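Local coordinates for protein Non-atp dependent l-selective hydantoinase (Arthrobacter aurescens, PDB 1GKR) that hydrolyses 5-substituted hydantoins, favouring aryl over alkyl derivatives, with two zinc ions per subunit and a stereoselectivity that depends on the substrate, at residues P54-E59 / V363-P368; Y72-L77 / R406-Y411; P265-I270 / M282-P287; L309-G314 / L336-S341; L342-T347 / D415-T420. All coordinates share one frame; numbering follows the deposited sequence.

Interaction 1. Residues P54-E59 / V363-P368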
# COMPACT_ATOMS: atom_id res chain seq x y z
N PRO A 54 -13.98 -18.96 30.12
CA PRO A 54 -15.24 -18.24 30.29
C PRO A 54 -16.27 -18.83 29.33
O PRO A 54 -15.90 -19.44 28.32
CB PRO A 54 -14.88 -16.80 29.92
CG PRO A 54 -13.40 -16.74 30.15
CD PRO A 54 -12.93 -18.05 29.62
N GLY A 55 -17.55 -18.65 29.65
CA GLY A 55 -18.57 -19.16 28.78
C GLY A 55 -18.41 -18.51 27.42
O GLY A 55 -18.02 -17.34 27.32
N VAL A 56 -18.68 -19.26 26.36
CA VAL A 56 -18.57 -18.71 25.01
C VAL A 56 -19.68 -17.70 24.76
O VAL A 56 -20.83 -17.93 25.15
CB VAL A 56 -18.67 -19.81 23.96
CG1 VAL A 56 -18.86 -19.19 22.59
CG2 VAL A 56 -17.40 -20.66 24.01
N VAL A 57 -19.35 -16.59 24.13
CA VAL A 57 -20.32 -15.56 23.80
C VAL A 57 -20.48 -15.57 22.29
O VAL A 57 -19.58 -15.14 21.57
CB VAL A 57 -19.84 -14.15 24.25
CG1 VAL A 57 -20.76 -13.07 23.70
CG2 VAL A 57 -19.80 -14.08 25.77
N ASP A 58 -21.61 -16.08 21.81
CA ASP A 58 -21.85 -16.15 20.37
C ASP A 58 -22.73 -14.98 19.92
O ASP A 58 -23.91 -14.90 20.26
CB ASP A 58 -22.51 -17.48 20.02
CG ASP A 58 -22.43 -17.77 18.55
OD1 ASP A 58 -22.50 -16.81 17.76
OD2 ASP A 58 -22.29 -18.95 18.17
N GLU A 59 -22.13 -14.09 19.14
CA GLU A 59 -22.77 -12.88 18.62
C GLU A 59 -23.60 -13.12 17.37
O GLU A 59 -24.23 -12.18 16.86
CB GLU A 59 -21.71 -11.84 18.27
CG GLU A 59 -20.80 -12.32 17.14
CD GLU A 59 -19.66 -11.37 16.82
OE1 GLU A 59 -19.29 -10.56 17.69
OE2 GLU A 59 -19.11 -11.47 15.70
N VAL A 363 -11.14 -14.87 20.70
CA VAL A 363 -12.11 -14.71 19.62
C VAL A 363 -13.53 -15.25 19.90
O VAL A 363 -14.49 -14.85 19.23
CB VAL A 363 -11.60 -15.35 18.32
CG1 VAL A 363 -10.25 -14.80 17.95
CG2 VAL A 363 -11.53 -16.84 18.48
N MET A 364 -13.65 -16.16 20.87
CA MET A 364 -14.95 -16.74 21.19
C MET A 364 -15.57 -16.22 22.46
O MET A 364 -16.76 -16.47 22.71
CB MET A 364 -14.86 -18.27 21.27
CG MET A 364 -14.61 -18.89 19.93
SD MET A 364 -14.68 -20.67 19.91
CE MET A 364 -16.41 -20.93 19.58
N CYS A 365 -14.80 -15.49 23.27
CA CYS A 365 -15.33 -14.96 24.52
C CYS A 365 -15.07 -13.48 24.72
O CYS A 365 -15.99 -12.68 24.81
CB CYS A 365 -14.74 -15.71 25.71
SG CYS A 365 -14.80 -17.52 25.58
N GLU A 366 -13.80 -13.11 24.80
CA GLU A 366 -13.42 -11.73 25.05
C GLU A 366 -13.84 -10.68 24.03
O GLU A 366 -14.61 -9.78 24.38
CB GLU A 366 -11.91 -11.66 25.28
CG GLU A 366 -11.51 -12.11 26.67
CD GLU A 366 -10.03 -12.40 26.80
OE1 GLU A 366 -9.23 -11.70 26.14
OE2 GLU A 366 -9.67 -13.32 27.59
N LYS A 367 -13.35 -10.77 22.80
CA LYS A 367 -13.69 -9.76 21.80
C LYS A 367 -15.19 -9.60 21.56
O LYS A 367 -15.71 -8.47 21.54
CB LYS A 367 -12.96 -10.04 20.48
CG LYS A 367 -11.74 -9.15 20.26
CD LYS A 367 -10.79 -9.75 19.22
CE LYS A 367 -9.64 -8.80 18.90
NZ LYS A 367 -9.07 -8.23 20.15
N PRO A 368 -15.92 -10.70 21.33
CA PRO A 368 -17.34 -10.44 21.12
C PRO A 368 -17.96 -9.63 22.28
O PRO A 368 -18.65 -8.65 22.05
CB PRO A 368 -17.93 -11.85 20.95
CG PRO A 368 -16.82 -12.80 21.39
CD PRO A 368 -15.57 -12.10 21.04
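Cys-365 of the helix lays its sulfur against the chain Pro-54 to Val-56 as that chain enters the strand. Its CB lies 4.0 Å from Gly-55 O and also packs on Pro-54 CB. SG, anti to the carbonyl carbon and beside the backbone N (chi1 -49°), reaches two carbonyl oxygens: Pro-54 O at 3.5 Å and Gly-55 O slightly farther off. The sulfur also touches the CG2 methyl of Val-56. One turn is tied directly to the strand, for Val-57 N donates to Met-364 O (3.0 Å), almost straight along the C=O axis. The other methyl of Val-56, CG1, rests on that same carbonyl oxygen and packs against Met-364 CE. Farther along, Val-57 CG1 meets Pro-368 CB at 4.1 Å. Glu-59 lays OE1 near that CB too, while its OE2 is bonded to Thr-308. The helix has a wider pi-type turn at 363-366 and a kink at Pro-368, whose N makes no helical bond. The contact is wholly buried. Helix 357-372 packs here on strand 51-62 of the TIM barrel, a strand running on to zinc ligand His-60; strand 87-92 meets side chains of the same strand, and strand 308-309 touches Met-364 and Pro-368.

Interaction 2. Residues Y72-L77 / R406-Y411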
# COMPACT_ATOMS: atom_id res chain seq x y z
N TYR A 72 -38.32 -23.11 12.17
CA TYR A 72 -36.89 -22.84 12.25
C TYR A 72 -36.20 -23.18 13.57
O TYR A 72 -35.21 -23.90 13.58
CB TYR A 72 -36.65 -21.38 11.90
CG TYR A 72 -37.14 -21.04 10.53
CD1 TYR A 72 -36.39 -21.37 9.41
CD2 TYR A 72 -38.38 -20.43 10.33
CE1 TYR A 72 -36.85 -21.12 8.12
CE2 TYR A 72 -38.86 -20.18 9.05
CZ TYR A 72 -38.09 -20.53 7.94
OH TYR A 72 -38.53 -20.28 6.66
N GLY A 73 -36.72 -22.65 14.68
CA GLY A 73 -36.13 -22.93 15.98
C GLY A 73 -36.96 -22.41 17.14
O GLY A 73 -37.70 -21.44 17.01
N ARG A 74 -36.83 -23.07 18.29
CA ARG A 74 -37.56 -22.68 19.51
C ARG A 74 -36.55 -22.27 20.59
O ARG A 74 -35.54 -22.95 20.78
CB ARG A 74 -38.38 -23.86 20.05
CG ARG A 74 -39.16 -24.68 19.02
CD ARG A 74 -40.49 -24.03 18.69
NE ARG A 74 -41.35 -23.96 19.86
CZ ARG A 74 -41.84 -25.02 20.49
NH1 ARG A 74 -41.54 -26.23 20.05
NH2 ARG A 74 -42.59 -24.85 21.57
N PHE A 75 -36.82 -21.18 21.30
CA PHE A 75 -35.91 -20.76 22.34
C PHE A 75 -35.59 -21.87 23.34
O PHE A 75 -34.42 -22.08 23.66
CB PHE A 75 -36.46 -19.55 23.10
CG PHE A 75 -36.48 -18.28 22.30
CD1 PHE A 75 -35.42 -17.95 21.45
CD2 PHE A 75 -37.54 -17.38 22.42
CE1 PHE A 75 -35.43 -16.75 20.74
CE2 PHE A 75 -37.55 -16.18 21.72
CZ PHE A 75 -36.49 -15.86 20.88
N GLU A 76 -36.61 -22.59 23.83
CA GLU A 76 -36.38 -23.65 24.82
C GLU A 76 -35.69 -24.87 24.28
O GLU A 76 -35.20 -25.70 25.05
CB GLU A 76 -37.66 -24.14 25.49
CG GLU A 76 -38.88 -23.29 25.29
CD GLU A 76 -39.46 -23.46 23.91
OE1 GLU A 76 -39.60 -24.62 23.48
OE2 GLU A 76 -39.77 -22.42 23.28
N LEU A 77 -35.65 -25.04 22.96
CA LEU A 77 -34.97 -26.21 22.42
C LEU A 77 -33.53 -25.90 22.05
O LEU A 77 -32.60 -26.49 22.60
CB LEU A 77 -35.72 -26.76 21.22
CG LEU A 77 -37.13 -27.21 21.58
CD1 LEU A 77 -37.76 -27.90 20.39
CD2 LEU A 77 -37.07 -28.13 22.78
N ARG A 406 -30.20 -31.06 20.64
CA ARG A 406 -31.30 -30.64 21.50
C ARG A 406 -32.19 -29.61 20.80
O ARG A 406 -33.29 -29.32 21.26
CB ARG A 406 -30.72 -30.06 22.78
CG ARG A 406 -29.62 -30.93 23.36
CD ARG A 406 -30.20 -32.19 23.92
NE ARG A 406 -31.12 -31.88 25.01
CZ ARG A 406 -32.26 -32.53 25.26
NH1 ARG A 406 -32.64 -33.54 24.48
NH2 ARG A 406 -33.02 -32.17 26.29
N SER A 407 -31.70 -29.06 19.70
CA SER A 407 -32.44 -28.03 18.96
C SER A 407 -33.64 -28.58 18.20
O SER A 407 -33.84 -29.79 18.11
CB SER A 407 -31.50 -27.34 17.97
OG SER A 407 -30.98 -28.28 17.05
N LEU A 408 -34.44 -27.67 17.64
CA LEU A 408 -35.61 -28.08 16.88
C LEU A 408 -35.20 -28.97 15.71
O LEU A 408 -35.78 -30.03 15.52
CB LEU A 408 -36.36 -26.86 16.33
CG LEU A 408 -37.58 -27.28 15.51
CD1 LEU A 408 -38.58 -27.94 16.44
CD2 LEU A 408 -38.21 -26.09 14.79
N HIS A 409 -34.22 -28.55 14.93
CA HIS A 409 -33.76 -29.36 13.82
C HIS A 409 -32.64 -30.31 14.21
O HIS A 409 -31.85 -30.02 15.11
CB HIS A 409 -33.36 -28.47 12.66
CG HIS A 409 -34.53 -27.84 11.98
ND1 HIS A 409 -35.56 -28.58 11.44
CD2 HIS A 409 -34.87 -26.54 11.82
CE1 HIS A 409 -36.48 -27.76 10.97
NE2 HIS A 409 -36.09 -26.52 11.19
N LYS A 410 -32.56 -31.43 13.51
CA LYS A 410 -31.56 -32.44 13.82
C LYS A 410 -30.64 -32.86 12.69
O LYS A 410 -30.57 -34.03 12.36
CB LYS A 410 -32.27 -33.69 14.35
CG LYS A 410 -32.50 -33.75 15.85
CD LYS A 410 -33.73 -33.00 16.32
CE LYS A 410 -33.90 -33.25 17.82
NZ LYS A 410 -34.95 -32.41 18.47
N TYR A 411 -29.94 -31.91 12.09
CA TYR A 411 -28.99 -32.25 11.03
C TYR A 411 -27.82 -31.29 11.10
O TYR A 411 -27.93 -30.20 11.66
CB TYR A 411 -29.67 -32.20 9.66
CG TYR A 411 -30.23 -30.86 9.30
CD1 TYR A 411 -29.43 -29.89 8.70
CD2 TYR A 411 -31.57 -30.57 9.54
CE1 TYR A 411 -29.96 -28.66 8.34
CE2 TYR A 411 -32.11 -29.33 9.19
CZ TYR A 411 -31.29 -28.38 8.59
OH TYR A 411 -31.81 -27.16 8.24
O HOH W 1 -33.54 -25.54 15.09
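Leu-408 projects toward the chain 72-77 and, with Leu-77, carries the apolar part of the contact, its two methyls serving different neighbours. CG stands anti to the backbone N (chi1 179°), and beyond it CD1 and CD2 part company. CD2 sits against the Tyr-72 to Gly-73 peptide, 3.7 Å from Tyr-72 C, and also lies over one face of the His-409 ring, offset toward its rim. CD1 meets Leu-77 CD1 at 4.0 Å, the two leucine side chains crossing obliquely, and also approaches CG of Arg-74. Leu-77 CB lies 3.5 Å from Arg-406 O.

The His-409 ring is turned obliquely to Tyr-72 O, which comes within 3.2 Å of its CD2, and its NE2 is bonded to Arg-71 O. A water completes this corner: it donates to Tyr-72 O (2.8 Å) and accepts from His-409 N, so the two backbones are joined through solvent. Ser-407 OG donates to His-409 O at 2.7 Å, in the carbonyl plane, and Lys-410 NZ donates to Ser-407 O; both bonds lie within 406-411.

Arg-74 is the N-cap of helix 75-85, and Asp-78 OD1 in its first turn accepts from both Arg-74 N and Leu-408 N. Arg-406 reaches the same helix by a salt bridge to Glu-80. The loop between strands 398-399 and 418-428 is thus laid over the N-terminal end of helix 75-85, which follows strand 51-62 of the TIM barrel.

Interaction 3. Residues P265-I270 / M282-P287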
# COMPACT_ATOMS: atom_id res chain seq x y z
N PRO A 265 -16.88 -21.31 12.56
CA PRO A 265 -16.46 -22.69 12.39
C PRO A 265 -16.86 -23.36 11.08
O PRO A 265 -16.21 -24.30 10.66
CB PRO A 265 -17.02 -23.38 13.64
CG PRO A 265 -18.15 -22.51 14.07
CD PRO A 265 -17.67 -21.12 13.79
N GLN A 266 -17.91 -22.87 10.42
CA GLN A 266 -18.33 -23.47 9.14
C GLN A 266 -17.31 -23.19 8.05
O GLN A 266 -17.12 -24.00 7.15
CB GLN A 266 -19.66 -22.88 8.64
CG GLN A 266 -20.52 -22.29 9.68
CD GLN A 266 -20.15 -20.88 10.00
OE1 GLN A 266 -20.71 -19.94 9.44
NE2 GLN A 266 -19.18 -20.71 10.89
N TYR A 267 -16.68 -22.03 8.13
CA TYR A 267 -15.71 -21.64 7.12
C TYR A 267 -14.33 -22.20 7.40
O TYR A 267 -13.54 -22.37 6.48
CB TYR A 267 -15.65 -20.12 7.02
CG TYR A 267 -16.96 -19.54 6.56
CD1 TYR A 267 -17.40 -19.75 5.25
CD2 TYR A 267 -17.77 -18.81 7.43
CE1 TYR A 267 -18.63 -19.26 4.82
CE2 TYR A 267 -19.00 -18.31 7.01
CZ TYR A 267 -19.43 -18.54 5.71
OH TYR A 267 -20.65 -18.06 5.29
N LEU A 268 -14.05 -22.49 8.67
CA LEU A 268 -12.74 -23.04 9.04
C LEU A 268 -12.69 -24.56 8.96
O LEU A 268 -11.67 -25.12 8.57
CB LEU A 268 -12.36 -22.59 10.46
CG LEU A 268 -12.11 -21.10 10.64
CD1 LEU A 268 -11.95 -20.77 12.10
CD2 LEU A 268 -10.88 -20.70 9.88
N ASN A 269 -13.80 -25.21 9.31
CA ASN A 269 -13.87 -26.67 9.32
C ASN A 269 -14.51 -27.35 8.13
O ASN A 269 -14.74 -28.56 8.16
CB ASN A 269 -14.56 -27.12 10.60
CG ASN A 269 -13.82 -26.67 11.83
OD1 ASN A 269 -12.79 -27.22 12.19
ND2 ASN A 269 -14.34 -25.63 12.49
N ILE A 270 -14.84 -26.60 7.08
CA ILE A 270 -15.44 -27.19 5.90
C ILE A 270 -14.79 -26.58 4.68
O ILE A 270 -14.40 -25.42 4.68
CB ILE A 270 -16.95 -26.94 5.82
CG1 ILE A 270 -17.62 -27.43 7.10
CG2 ILE A 270 -17.54 -27.71 4.66
CD1 ILE A 270 -19.07 -27.09 7.15
N MET A 282 -24.36 -27.88 3.54
CA MET A 282 -23.18 -27.06 3.63
C MET A 282 -23.45 -25.77 2.87
O MET A 282 -22.60 -24.89 2.79
CB MET A 282 -22.04 -27.83 2.98
CG MET A 282 -20.77 -27.08 2.83
SD MET A 282 -19.78 -27.84 1.55
CE MET A 282 -20.14 -29.49 1.85
N LYS A 283 -24.64 -25.67 2.29
CA LYS A 283 -24.99 -24.48 1.54
C LYS A 283 -25.28 -23.35 2.50
O LYS A 283 -26.30 -23.36 3.20
CB LYS A 283 -26.22 -24.71 0.67
CG LYS A 283 -26.50 -23.52 -0.21
CD LYS A 283 -27.71 -23.74 -1.08
CE LYS A 283 -28.08 -22.48 -1.82
NZ LYS A 283 -29.34 -22.68 -2.56
N VAL A 284 -24.39 -22.37 2.53
CA VAL A 284 -24.54 -21.25 3.42
C VAL A 284 -24.15 -19.97 2.65
O VAL A 284 -23.63 -20.06 1.54
CB VAL A 284 -23.66 -21.51 4.67
CG1 VAL A 284 -22.25 -21.13 4.39
CG2 VAL A 284 -24.23 -20.82 5.88
N ALA A 285 -24.43 -18.79 3.20
CA ALA A 285 -24.07 -17.55 2.49
C ALA A 285 -23.40 -16.58 3.41
O ALA A 285 -23.96 -16.23 4.45
CB ALA A 285 -25.29 -16.90 1.91
N PRO A 286 -22.19 -16.12 3.05
CA PRO A 286 -21.42 -16.44 1.84
C PRO A 286 -21.05 -17.91 1.77
O PRO A 286 -20.98 -18.59 2.79
CB PRO A 286 -20.16 -15.59 1.98
CG PRO A 286 -20.54 -14.55 2.93
CD PRO A 286 -21.40 -15.25 3.92
N PRO A 287 -20.75 -18.41 0.56
CA PRO A 287 -20.38 -19.81 0.33
C PRO A 287 -19.09 -20.21 1.03
O PRO A 287 -18.22 -19.36 1.29
CB PRO A 287 -20.22 -19.88 -1.18
CG PRO A 287 -21.06 -18.75 -1.69
CD PRO A 287 -20.78 -17.67 -0.71
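The Tyr-267 ring meets the 282-287 chain at its edge, where Pro-286 O and the carbonyl of Pro-287 lie near its plane. Val-284 CG1 comes in obliquely, 3.6 Å from Tyr-267 OH, and the side chains of Tyr-267 and Pro-286 cross at about a right angle. In this TIM-barrel amidohydrolase the short helix 265-268 follows barrel strand 259-263, and the opposing chain carries a cis peptide between Ala-285 and Pro-286 beside the second zinc site: Pro-286 packs on the zinc ligand His-239, and Tyr-267 touches that histidine as well.

The phenol OH donates to Pro-286 O at 2.6 Å, with the donor tilted 15° from the carbonyl plane. CG of Tyr-267 is anti to the carbonyl carbon (chi1 -64°), and the ring beyond it reaches the other chain with its hydroxyl end. A phenylalanine here would probably leave Pro-286 O without its hydroxyl donor and the chain at the cis proline less firmly held beside His-239.

Asn-269 N and ND2 both donate to Pro-265 O. Farther along the chain the contact becomes apolar, as Ile-270 and Met-282 slide past each other in opposite directions, Ile-270 CG2 lying 3.8 Å from Met-282 CG.

Interaction 4. Residues L309-G314 / L336-S341. With ZN (zinc ion), chain F.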
# COMPACT_ATOMS: atom_id res chain seq x y z
N LEU A 309 -15.47 -15.11 16.35
CA LEU A 309 -16.01 -16.31 15.73
C LEU A 309 -17.49 -16.37 16.15
O LEU A 309 -17.83 -16.18 17.32
CB LEU A 309 -15.24 -17.52 16.23
CG LEU A 309 -14.41 -18.31 15.22
CD1 LEU A 309 -13.74 -17.40 14.23
CD2 LEU A 309 -13.37 -19.15 15.96
N GLY A 310 -18.36 -16.59 15.18
CA GLY A 310 -19.78 -16.68 15.46
C GLY A 310 -20.30 -17.89 14.72
O GLY A 310 -19.84 -18.16 13.61
N SER A 311 -21.23 -18.63 15.30
CA SER A 311 -21.72 -19.84 14.64
C SER A 311 -22.63 -19.62 13.43
O SER A 311 -22.54 -20.35 12.43
CB SER A 311 -22.46 -20.70 15.65
OG SER A 311 -23.60 -20.01 16.12
N ASP A 312 -23.47 -18.60 13.52
CA ASP A 312 -24.46 -18.33 12.48
C ASP A 312 -25.43 -19.53 12.46
O ASP A 312 -25.90 -19.99 11.41
CB ASP A 312 -23.82 -18.11 11.11
CG ASP A 312 -24.80 -17.52 10.10
OD1 ASP A 312 -25.76 -16.84 10.54
OD2 ASP A 312 -24.63 -17.72 8.88
N HIS A 313 -25.69 -20.04 13.66
CA HIS A 313 -26.62 -21.14 13.89
C HIS A 313 -27.98 -20.71 13.34
O HIS A 313 -28.51 -19.66 13.70
CB HIS A 313 -26.72 -21.39 15.39
CG HIS A 313 -27.80 -22.35 15.78
ND1 HIS A 313 -27.59 -23.71 15.87
CD2 HIS A 313 -29.09 -22.14 16.13
CE1 HIS A 313 -28.71 -24.30 16.26
NE2 HIS A 313 -29.63 -23.37 16.43
N GLY A 314 -28.56 -21.53 12.47
CA GLY A 314 -29.85 -21.18 11.91
C GLY A 314 -30.46 -22.36 11.22
O GLY A 314 -29.88 -22.92 10.28
N LEU A 336 -26.91 -25.44 11.32
CA LEU A 336 -26.97 -25.37 12.78
C LEU A 336 -25.52 -25.33 13.23
O LEU A 336 -24.64 -25.78 12.50
CB LEU A 336 -27.67 -26.60 13.36
CG LEU A 336 -29.12 -26.80 12.91
CD1 LEU A 336 -29.69 -28.03 13.56
CD2 LEU A 336 -29.95 -25.60 13.31
N GLY A 337 -25.26 -24.79 14.42
CA GLY A 337 -23.88 -24.72 14.88
C GLY A 337 -23.72 -24.48 16.36
O GLY A 337 -22.61 -24.54 16.90
N LEU A 338 -24.83 -24.23 17.03
CA LEU A 338 -24.81 -23.96 18.45
C LEU A 338 -24.24 -25.10 19.28
O LEU A 338 -23.62 -24.88 20.33
CB LEU A 338 -26.22 -23.67 18.91
CG LEU A 338 -26.47 -22.36 19.65
CD1 LEU A 338 -25.50 -21.31 19.21
CD2 LEU A 338 -27.91 -21.94 19.37
N GLU A 339 -24.43 -26.33 18.82
CA GLU A 339 -23.96 -27.48 19.57
C GLU A 339 -22.60 -27.99 19.13
O GLU A 339 -21.95 -28.75 19.85
CB GLU A 339 -25.01 -28.60 19.46
CG GLU A 339 -25.16 -29.41 20.73
CD GLU A 339 -26.36 -30.33 20.69
OE1 GLU A 339 -27.48 -29.84 20.45
OE2 GLU A 339 -26.18 -31.55 20.90
N THR A 340 -22.15 -27.56 17.95
CA THR A 340 -20.87 -28.00 17.41
C THR A 340 -19.75 -26.95 17.30
O THR A 340 -18.62 -27.28 16.94
CB THR A 340 -21.08 -28.59 16.02
OG1 THR A 340 -21.72 -27.62 15.18
CG2 THR A 340 -21.94 -29.81 16.10
N SER A 341 -20.06 -25.69 17.59
CA SER A 341 -19.08 -24.63 17.47
C SER A 341 -17.80 -24.80 18.30
O SER A 341 -16.70 -24.84 17.75
CB SER A 341 -19.72 -23.30 17.80
OG SER A 341 -18.80 -22.29 17.53
ZN ZN F . -26.52 -15.01 9.77
O HOH W 2 -26.48 -16.00 7.47
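His-313 meets the Leu-336 to Leu-338 chain through its ring nitrogen and one ring face. ND1 accepts two backbone N-H groups, from Gly-337 N at 2.9 Å and Leu-338 N at 3.0 Å. The first is tilted 17° from the ring plane, whereas the second rises 37° out of it. Leu-338 then folds over one face in a CH-pi contact, its CD2 3.6 Å from the ring centroid. Leu-336 CD2 approaches CE1 obliquely, so the two leucines and the two amides fix the ring's rotation. This is the metal-binding end of the TIM barrel in an amidohydrolase: the neighbouring Asp-312 supplies the aspartate ligand that follows barrel strand 308-309.

Asp-312 OD1 binds zinc at 2.1 Å, alongside His-60 and His-62, and OD2 accepts from a water that also binds the metal. Just before it, Ser-311 OG accepts from His-313 N in an ST turn and is bonded to Asp-58. CG of His-313, anti to the backbone N (chi1 171°), comes within 3.7 Å of Leu-338 N, and NE2 at the far end of the ring is bonded to Asp-78.

An alanine in place of His-313 would probably leave both backbone amides without their acceptor and Asp-78 OD2 without this partner. Within the segment 336-341 itself, Gly-337 O accepts from Thr-340 N and, at 2.9 Å, from Ser-341 N, where helix 341-350 begins.

Interaction 5. Residues L342-T347 / D415-T420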
# COMPACT_ATOMS: atom_id res chain seq x y z
N LEU A 342 -17.94 -24.90 19.62
CA LEU A 342 -16.76 -25.04 20.48
C LEU A 342 -16.04 -26.35 20.22
O LEU A 342 -14.83 -26.37 19.96
CB LEU A 342 -17.13 -24.95 21.96
CG LEU A 342 -16.18 -24.24 22.94
CD1 LEU A 342 -16.42 -24.76 24.35
CD2 LEU A 342 -14.73 -24.44 22.57
N PRO A 343 -16.76 -27.48 20.30
CA PRO A 343 -16.06 -28.74 20.06
C PRO A 343 -15.35 -28.82 18.71
O PRO A 343 -14.29 -29.45 18.59
CB PRO A 343 -17.15 -29.81 20.24
CG PRO A 343 -18.44 -29.04 20.30
CD PRO A 343 -18.09 -27.72 20.89
N MET A 344 -15.90 -28.18 17.69
CA MET A 344 -15.25 -28.22 16.40
C MET A 344 -13.93 -27.45 16.45
O MET A 344 -12.92 -27.92 15.93
CB MET A 344 -16.17 -27.68 15.32
CG MET A 344 -16.28 -28.59 14.10
SD MET A 344 -16.55 -30.32 14.57
CE MET A 344 -15.72 -31.15 13.28
N MET A 345 -13.93 -26.28 17.10
CA MET A 345 -12.71 -25.46 17.21
C MET A 345 -11.69 -26.14 18.13
O MET A 345 -10.49 -26.15 17.85
CB MET A 345 -13.04 -24.07 17.78
CG MET A 345 -13.87 -23.20 16.87
SD MET A 345 -13.32 -23.26 15.16
CE MET A 345 -11.70 -22.50 15.27
N LEU A 346 -12.18 -26.70 19.23
CA LEU A 346 -11.34 -27.40 20.18
C LEU A 346 -10.69 -28.60 19.49
O LEU A 346 -9.49 -28.84 19.60
CB LEU A 346 -12.20 -27.87 21.34
CG LEU A 346 -12.03 -27.25 22.72
CD1 LEU A 346 -11.55 -25.82 22.64
CD2 LEU A 346 -13.36 -27.36 23.44
N THR A 347 -11.51 -29.36 18.75
CA THR A 347 -11.06 -30.55 18.06
C THR A 347 -10.08 -30.35 16.91
O THR A 347 -8.99 -30.91 16.91
CB THR A 347 -12.27 -31.36 17.54
OG1 THR A 347 -12.99 -31.90 18.65
CG2 THR A 347 -11.84 -32.48 16.63
N ASP A 415 -22.11 -33.63 10.96
CA ASP A 415 -22.63 -34.92 11.38
C ASP A 415 -21.63 -36.03 11.08
O ASP A 415 -21.06 -36.09 9.99
CB ASP A 415 -23.96 -35.18 10.68
CG ASP A 415 -24.79 -36.25 11.36
OD1 ASP A 415 -24.74 -36.39 12.61
OD2 ASP A 415 -25.52 -36.95 10.63
N GLY A 416 -21.38 -36.87 12.08
CA GLY A 416 -20.45 -37.98 11.91
C GLY A 416 -18.99 -37.68 12.18
O GLY A 416 -18.20 -38.60 12.44
N MET A 417 -18.60 -36.41 12.12
CA MET A 417 -17.22 -36.04 12.36
C MET A 417 -16.77 -36.27 13.78
O MET A 417 -17.56 -36.19 14.73
CB MET A 417 -16.99 -34.60 11.98
CG MET A 417 -16.77 -34.41 10.52
SD MET A 417 -16.48 -32.69 10.16
CE MET A 417 -17.42 -32.57 8.58
N PRO A 418 -15.48 -36.58 13.96
CA PRO A 418 -14.93 -36.83 15.29
C PRO A 418 -14.81 -35.58 16.15
O PRO A 418 -14.64 -34.47 15.64
CB PRO A 418 -13.57 -37.46 14.99
CG PRO A 418 -13.19 -36.80 13.73
CD PRO A 418 -14.47 -36.82 12.92
N VAL A 419 -14.90 -35.79 17.46
CA VAL A 419 -14.82 -34.73 18.45
C VAL A 419 -13.83 -35.20 19.51
O VAL A 419 -14.05 -36.22 20.15
CB VAL A 419 -16.19 -34.50 19.11
CG1 VAL A 419 -16.07 -33.48 20.22
CG2 VAL A 419 -17.19 -34.07 18.06
N THR A 420 -12.74 -34.45 19.71
CA THR A 420 -11.74 -34.84 20.70
C THR A 420 -11.68 -33.88 21.89
O THR A 420 -10.90 -34.09 22.81
CB THR A 420 -10.34 -34.94 20.07
OG1 THR A 420 -9.97 -33.66 19.52
CG2 THR A 420 -10.31 -36.00 18.98
O HOH W 3 -8.55 -33.93 17.11
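Thr-347 and Thr-420 mark the closely fitted end of this contact, where one hydroxyl ties helix to strand. Thr-347 OG1 donates to Pro-343 O (2.8 Å) one turn back in its own helix and accepts from Thr-420 N, also at 2.8 Å and with an N-H...O angle of 154°. Standing anti to the carbonyl carbon and beside the backbone N (chi1 -68°), OG1 can serve both partners, while CG2 takes the position anti to the backbone N. Thr-347 N donates to Pro-343 O as well, from the opposite face of that carbonyl plane, so a proline oxygen is gripped by both backbone and side chain of one residue. The methyl CG2 of Thr-347 fills in against Pro-418 O at 3.6 Å, and Val-419 CG1 packs on Pro-343 CB at 3.8 Å. These residues of the helix are buried.

Toward Met-417 the contact is slighter and largely apolar. Met-344 bends at chi2 and chi3, and its CE touches Met-417 SD at 3.6 Å, the two chains crossing at about a right angle. Pro-418 is exposed to solvent. Beside the threonine pair a water bridges Thr-347 O (3.1 Å) and Thr-420 OG1 (2.8 Å), and Asn-351 gives that hydroxyl a further partner.

Far from the zinc site, the arrangement joins helix 341-350, on the outside of the TIM barrel, to the start of strand 418-428. That strand pairs with 389-393 and 398-399, consistent with the small beta domain that accompanies the barrel in hydantoinases and dihydropyrimidinases.

How the interactions relate
Interactions 1, 3 and 4 are buried, whereas 2 and 5 are partly open, and water mediates a bond in each of the open pair. Interaction 4 lies at the middle of the set: its Ser-311 is bonded to Asp-58 of interaction 1, and its Glu-339 to the backbone of Arg-406 in interaction 2. Strands 51-62 and 313-314 are neighbours, so interactions 1 and 4 hold the same barrel wall. Helix 341-350 begins at interaction 4 and carries interaction 5, where Met-345 also packs on Met-364 and Leu-268. Chemistry follows place: zinc and histidine bonds at 4, a tyrosine hydroxyl at 3, apolar packing and one backbone bond at 1, a leucine contact with a water at its edge in 2, a threonine hydroxyl joining helix and strand in 5.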